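Local coordinates for protein 5'-nucleotidase SurE (Aquifex aeolicus, PDB 2WQK) that probably hydrolyses nucleoside 5'-monophosphates to nucleosides and phosphate, using one divalent metal cation per subunit, at residues G76-L81 against R116-P121; P86-S91 against K148-G153. All blocks are in the same frame, centred on the assembly; numbering follows the deposited sequence. Where two conformers were deposited one is given.

How the contacts relate
Contact 1 joins two helix ends, those of helices 69-80 and 107-117, whereas contact 2 lays the end of a third helix, 135-152, on the start of strand 88-94 in the mixed sheet, so the pair samples helix-helix and helix-sheet packing in one alpha/beta core. Their centres are 13 Å apart and their segments alternate along the chain. They meet directly where P121 O accepts a probable hydrogen bond from V89 N (3.0 Å), just ahead of strand 122-128, which pairs with 88-94, and where I120 CG2 lies 3.5 Å from P86 O. Neither belongs to the metal site, but strand 88-94 runs on from contact 2 to N94, a sodium ligand together with D10 and S40.

Contact 1 of 2, residues G76-L81 against R116-P121; sequences GYRVIL and RILGIP
Y77 overlaps the two methyl groups of L118, joining the last turn of helix 69-80 to the end of helix 107-117, the helix of the beta-alpha-beta crossover that links strands 88-94 and 122-128. L118 CD1 comes closest, 3.9 Å from Y77 CD2, and also reaches the CB of the tyrosine. The ring is carried out toward this neighbour because Y77 CG stands anti to its backbone N (chi1 171°). At the ring's other ortho carbon, Y77 CD1, the terminal methyl I120 CD1 packs more loosely at 4.3 Å.

The second leucine methyl, L118 CD2, lies 3.8 Å from R78 NH2. The extended arginine chain brings its guanidinium past Y77, whose CE2 sits over the centre of one of its faces, and R78 NE then forms a salt bridge with E187 of the second subunit. The apolar contact therefore adjoins the subunit interface.

Between L118 and I120 the chain leaves its helix through a Schellman motif at G119, where positive phi redirects the backbone. A water bridges the two segments: it donates to L118 O at 2.7 Å and is hydrogen-bonded to Y77 OH at 3.2 Å.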
loop_
_atom_site.group_PDB
_atom_site.type_symbol
_atom_site.label_atom_id
_atom_site.label_comp_id
_atom_site.label_asym_id
_atom_site.label_seq_id
_atom_site.Cartn_x
_atom_site.Cartn_y
_atom_site.Cartn_z
ATOM N N GLY A 76 -17.218 -3.797 -16.273
ATOM C CA GLY A 76 -17.559 -4.830 -17.271
ATOM C C GLY A 76 -19.011 -4.758 -17.700
ATOM O O GLY A 76 -19.358 -4.805 -18.895
ATOM N N TYR A 77 -19.892 -4.615 -16.722
ATOM C CA TYR A 77 -21.309 -4.596 -17.009
ATOM C C TYR A 77 -21.722 -3.286 -17.691
ATOM O O TYR A 77 -22.380 -3.297 -18.736
ATOM C CB TYR A 77 -22.082 -4.759 -15.707
ATOM C CG TYR A 77 -23.568 -4.544 -15.811
ATOM C CD1 TYR A 77 -24.353 -5.299 -16.688
ATOM C CD2 TYR A 77 -24.212 -3.618 -15.015
ATOM C CE1 TYR A 77 -25.708 -5.171 -16.755
ATOM C CE2 TYR A 77 -25.578 -3.448 -15.096
ATOM C CZ TYR A 77 -26.342 -4.243 -15.958
ATOM O OH TYR A 77 -27.711 -4.052 -16.006
ATOM N N ARG A 78 -21.330 -2.147 -17.112
ATOM C CA ARG A 78 -21.820 -0.866 -17.614
ATOM C C ARG A 78 -21.114 -0.408 -18.862
ATOM O O ARG A 78 -21.753 0.199 -19.718
ATOM C CB ARG A 78 -21.751 0.221 -16.533
ATOM C CG ARG A 78 -22.620 -0.122 -15.385
ATOM C CD ARG A 78 -22.922 1.047 -14.427
ATOM N NE ARG A 78 -23.688 0.486 -13.334
ATOM C CZ ARG A 78 -25.010 0.393 -13.295
ATOM N NH1 ARG A 78 -25.762 0.874 -14.286
ATOM N NH2 ARG A 78 -25.575 -0.174 -12.230
ATOM N N VAL A 79 -19.814 -0.631 -18.963
ATOM C CA VAL A 79 -19.033 -0.103 -20.114
ATOM C C VAL A 79 -18.895 -1.192 -21.176
ATOM O O VAL A 79 -19.379 -1.026 -22.316
ATOM C CB VAL A 79 -17.646 0.445 -19.701
ATOM C CG1 VAL A 79 -16.897 1.003 -20.915
ATOM C CG2 VAL A 79 -17.768 1.509 -18.550
ATOM N N ILE A 80 -18.289 -2.323 -20.831
ATOM C CA ILE A 80 -17.919 -3.299 -21.869
ATOM C C ILE A 80 -19.182 -3.941 -22.454
ATOM O O ILE A 80 -19.321 -4.042 -23.685
ATOM C CB ILE A 80 -16.947 -4.352 -21.324
ATOM C CG1 ILE A 80 -15.657 -3.678 -20.787
ATOM C CG2 ILE A 80 -16.616 -5.371 -22.406
ATOM C CD1 ILE A 80 -14.984 -2.780 -21.799
ATOM N N LEU A 81 -20.090 -4.372 -21.586
ATOM C CA LEU A 81 -21.349 -4.993 -22.008
ATOM C C LEU A 81 -22.500 -4.029 -22.250
ATOM O O LEU A 81 -23.627 -4.464 -22.532
ATOM C CB LEU A 81 -21.747 -6.087 -21.004
ATOM C CG LEU A 81 -20.737 -7.217 -20.810
ATOM C CD1 LEU A 81 -21.224 -8.146 -19.710
ATOM C CD2 LEU A 81 -20.460 -7.946 -22.154
ATOM N N ARG A 116 -24.187 -10.513 -8.273
ATOM C CA ARG A 116 -25.528 -10.787 -7.766
ATOM C C ARG A 116 -26.210 -9.482 -7.309
ATOM O O ARG A 116 -27.416 -9.334 -7.489
ATOM C CB ARG A 116 -25.489 -11.861 -6.655
ATOM C CG ARG A 116 -26.811 -12.552 -6.375
ATOM C CD ARG A 116 -27.655 -12.914 -7.608
ATOM N NE ARG A 116 -28.821 -12.019 -7.750
ATOM C CZ ARG A 116 -29.724 -11.984 -8.741
ATOM N NH1 ARG A 116 -30.724 -11.119 -8.665
ATOM N NH2 ARG A 116 -29.662 -12.786 -9.789
ATOM N N ILE A 117 -25.429 -8.521 -6.796
ATOM C CA ILE A 117 -25.996 -7.186 -6.435
ATOM C C ILE A 117 -26.598 -6.528 -7.681
ATOM O O ILE A 117 -27.659 -5.868 -7.612
ATOM C CB ILE A 117 -24.938 -6.275 -5.809
ATOM C CG1 ILE A 117 -24.654 -6.756 -4.387
ATOM C CG2 ILE A 117 -25.354 -4.764 -5.790
ATOM C CD1 ILE A 117 -23.445 -6.083 -3.730
ATOM N N LEU A 118 -25.925 -6.727 -8.816
ATOM C CA LEU A 118 -26.366 -6.172 -10.081
ATOM C C LEU A 118 -27.497 -6.969 -10.727
ATOM O O LEU A 118 -27.934 -6.600 -11.835
ATOM C CB LEU A 118 -25.186 -6.104 -11.057
ATOM C CG LEU A 118 -24.153 -5.018 -10.753
ATOM C CD1 LEU A 118 -22.909 -5.094 -11.643
ATOM C CD2 LEU A 118 -24.734 -3.607 -10.859
ATOM N N GLY A 119 -27.957 -8.052 -10.085
ATOM C CA GLY A 119 -29.068 -8.820 -10.606
ATOM C C GLY A 119 -28.679 -9.907 -11.571
ATOM O O GLY A 119 -29.517 -10.330 -12.417
ATOM N N ILE A 120 -27.425 -10.366 -11.466
ATOM C CA ILE A 120 -26.908 -11.394 -12.395
ATOM C C ILE A 120 -26.502 -12.626 -11.578
ATOM O O ILE A 120 -25.808 -12.482 -10.590
ATOM C CB ILE A 120 -25.649 -10.893 -13.142
ATOM C CG1 ILE A 120 -25.883 -9.526 -13.818
ATOM C CG2 ILE A 120 -25.181 -11.993 -14.117
ATOM C CD1 ILE A 120 -24.634 -8.658 -14.070
ATOM N N PRO A 121 -26.910 -13.831 -11.982
ATOM C CA PRO A 121 -26.493 -15.043 -11.273
ATOM C C PRO A 121 -24.958 -15.120 -11.301
ATOM O O PRO A 121 -24.319 -14.810 -12.339
ATOM C CB PRO A 121 -27.144 -16.179 -12.055
ATOM C CG PRO A 121 -28.233 -15.492 -12.860
ATOM C CD PRO A 121 -27.820 -14.119 -13.102
HETATM O O HOH W 1 -28.517 -4.241 -12.932
#

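Contact 2 of 2, residues P86-S91 against K148-G153; sequences PDLVLS and KVLNEG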
loop_
_atom_site.group_PDB
_atom_site.type_symbol
_atom_site.label_atom_id
_atom_site.label_comp_id
_atom_site.label_asym_id
_atom_site.label_seq_id
_atom_site.Cartn_x
_atom_site.Cartn_y
_atom_site.Cartn_z
ATOM N N PRO A 86 -24.988 -10.190 -18.658
ATOM C CA PRO A 86 -24.517 -11.464 -19.131
ATOM C C PRO A 86 -25.326 -12.565 -18.455
ATOM O O PRO A 86 -26.107 -12.269 -17.509
ATOM C CB PRO A 86 -23.057 -11.444 -18.709
ATOM C CG PRO A 86 -23.104 -10.707 -17.422
ATOM C CD PRO A 86 -24.075 -9.637 -17.631
ATOM N N ASP A 87 -25.153 -13.818 -18.897
ATOM C CA ASP A 87 -25.839 -14.921 -18.280
ATOM C C ASP A 87 -25.327 -15.181 -16.866
ATOM O O ASP A 87 -26.113 -15.594 -15.992
ATOM C CB ASP A 87 -25.724 -16.175 -19.147
ATOM C CG ASP A 87 -26.428 -15.991 -20.476
ATOM O OD1 ASP A 87 -27.624 -16.317 -20.508
ATOM O OD2 ASP A 87 -25.845 -15.429 -21.434
ATOM N N LEU A 88 -24.026 -15.006 -16.695
ATOM C CA LEU A 88 -23.370 -15.207 -15.398
ATOM C C LEU A 88 -22.206 -14.253 -15.236
ATOM O O LEU A 88 -21.589 -13.828 -16.215
ATOM C CB LEU A 88 -22.784 -16.634 -15.249
ATOM C CG LEU A 88 -23.732 -17.841 -15.238
ATOM C CD1 LEU A 88 -22.998 -19.178 -15.508
ATOM C CD2 LEU A 88 -24.472 -17.941 -13.937
ATOM N N VAL A 89 -21.965 -13.883 -13.960
ATOM C CA VAL A 89 -20.714 -13.287 -13.555
ATOM C C VAL A 89 -19.950 -14.380 -12.823
ATOM O O VAL A 89 -20.510 -15.060 -11.928
ATOM C CB VAL A 89 -20.909 -12.057 -12.609
ATOM C CG1 VAL A 89 -19.583 -11.706 -11.972
ATOM C CG2 VAL A 89 -21.563 -10.904 -13.405
ATOM N N LEU A 90 -18.692 -14.583 -13.226
ATOM C CA LEU A 90 -17.830 -15.645 -12.684
ATOM C C LEU A 90 -16.575 -14.979 -12.177
ATOM O O LEU A 90 -16.098 -14.032 -12.768
ATOM C CB LEU A 90 -17.459 -16.639 -13.810
ATOM C CG LEU A 90 -18.688 -17.282 -14.484
ATOM C CD1 LEU A 90 -18.254 -18.163 -15.673
ATOM C CD2 LEU A 90 -19.552 -18.087 -13.528
ATOM N N SER A 91 -16.071 -15.462 -11.045
ATOM C CA SER A 91 -14.892 -14.879 -10.443
ATOM C C SER A 91 -13.938 -15.979 -10.012
ATOM O O SER A 91 -14.323 -16.867 -9.273
ATOM C CB SER A 91 -15.325 -14.079 -9.193
ATOM O OG SER A 91 -14.235 -13.408 -8.633
ATOM N N LYS A 148 -24.371 -26.909 -15.859
ATOM C CA LYS A 148 -25.563 -27.246 -15.098
ATOM C C LYS A 148 -26.333 -26.006 -14.636
ATOM O O LYS A 148 -27.564 -25.954 -14.703
ATOM C CB LYS A 148 -25.210 -28.140 -13.899
ATOM C CG LYS A 148 -24.670 -29.542 -14.283
ATOM C CD LYS A 148 -24.441 -30.388 -13.027
ATOM C CE LYS A 148 -23.937 -31.815 -13.290
ATOM N NZ LYS A 148 -25.056 -32.689 -13.724
ATOM N N VAL A 149 -25.618 -24.979 -14.207
ATOM C CA VAL A 149 -26.281 -23.780 -13.729
ATOM C C VAL A 149 -27.023 -23.075 -14.868
ATOM O O VAL A 149 -28.103 -22.509 -14.692
ATOM C CB VAL A 149 -25.251 -22.845 -13.059
ATOM C CG1 VAL A 149 -25.823 -21.429 -12.863
ATOM C CG2 VAL A 149 -24.809 -23.472 -11.713
ATOM N N LEU A 150 -26.420 -23.079 -16.061
ATOM C CA LEU A 150 -27.107 -22.472 -17.184
ATOM C C LEU A 150 -28.424 -23.174 -17.485
ATOM O O LEU A 150 -29.372 -22.536 -17.936
ATOM C CB LEU A 150 -26.251 -22.566 -18.444
ATOM C CG LEU A 150 -25.079 -21.592 -18.522
ATOM C CD1 LEU A 150 -24.081 -21.918 -19.700
ATOM C CD2 LEU A 150 -25.553 -20.146 -18.650
ATOM N N ASN A 151 -28.466 -24.470 -17.222
ATOM C CA ASN A 151 -29.687 -25.258 -17.429
ATOM C C ASN A 151 -30.716 -25.124 -16.328
ATOM O O ASN A 151 -31.921 -25.057 -16.597
ATOM C CB ASN A 151 -29.337 -26.731 -17.585
ATOM C CG ASN A 151 -28.787 -27.049 -18.934
ATOM O OD1 ASN A 151 -28.989 -26.294 -19.896
ATOM N ND2 ASN A 151 -28.093 -28.187 -19.034
ATOM N N GLU A 152 -30.269 -25.095 -15.079
ATOM C CA GLU A 152 -31.210 -25.203 -13.964
ATOM C C GLU A 152 -31.368 -23.939 -13.124
ATOM O O GLU A 152 -32.400 -23.748 -12.490
ATOM C CB GLU A 152 -30.801 -26.348 -13.061
ATOM C CG GLU A 152 -30.770 -27.701 -13.751
ATOM C CD GLU A 152 -32.135 -28.217 -14.161
ATOM O OE1 GLU A 152 -33.178 -27.645 -13.769
ATOM O OE2 GLU A 152 -32.161 -29.217 -14.911
ATOM N N GLY A 153 -30.343 -23.105 -13.087
ATOM C CA GLY A 153 -30.421 -21.835 -12.387
ATOM C C GLY A 153 -30.031 -21.870 -10.911
ATOM O O GLY A 153 -29.820 -22.934 -10.305
#
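L88, the first residue of strand 88-94, divides its two methyl groups between consecutive residues of helix 135-152, a compact example of a helix packing on the parallel part of the sheet in an alpha/beta fold. L88 CD2 meets V149 CG1 at 3.9 Å, while L88 CD1 lies 4.2 Å from L150 CD2. The leucine crosses each partner at a slant, and its branched end spans the step from one helical residue to the next.

V149 points its CB toward the strand, and with CG1 anti to the backbone N (chi1 165°) that methyl is the one presented to L88. L150 does not aim its CB at the strand, but the end of its side chain comes nearer: L150 CD2 touches L88 and also approaches D87 CB at 4.0 Å. The carboxylate of D87 is engaged elsewhere, D87 OD2 accepting a hydrogen bond from T3 N at the start of strand 3-7.

Other residues widen the layer. V146 of the same helix also packs on L88, V149 reaches I123 of strand 122-128, and L150 reaches F4 of strand 3-7, which places the helix over three adjoining strands. The helix ends at E152, and G153, with positive phi, follows; its O is hydrogen-bonded to Y246 OH of the second subunit.

With no hydrogen bond or salt bridge between the two segments, their union rests on apolar side-chain packing, which depends on shape and burial rather than on directed polar bonds.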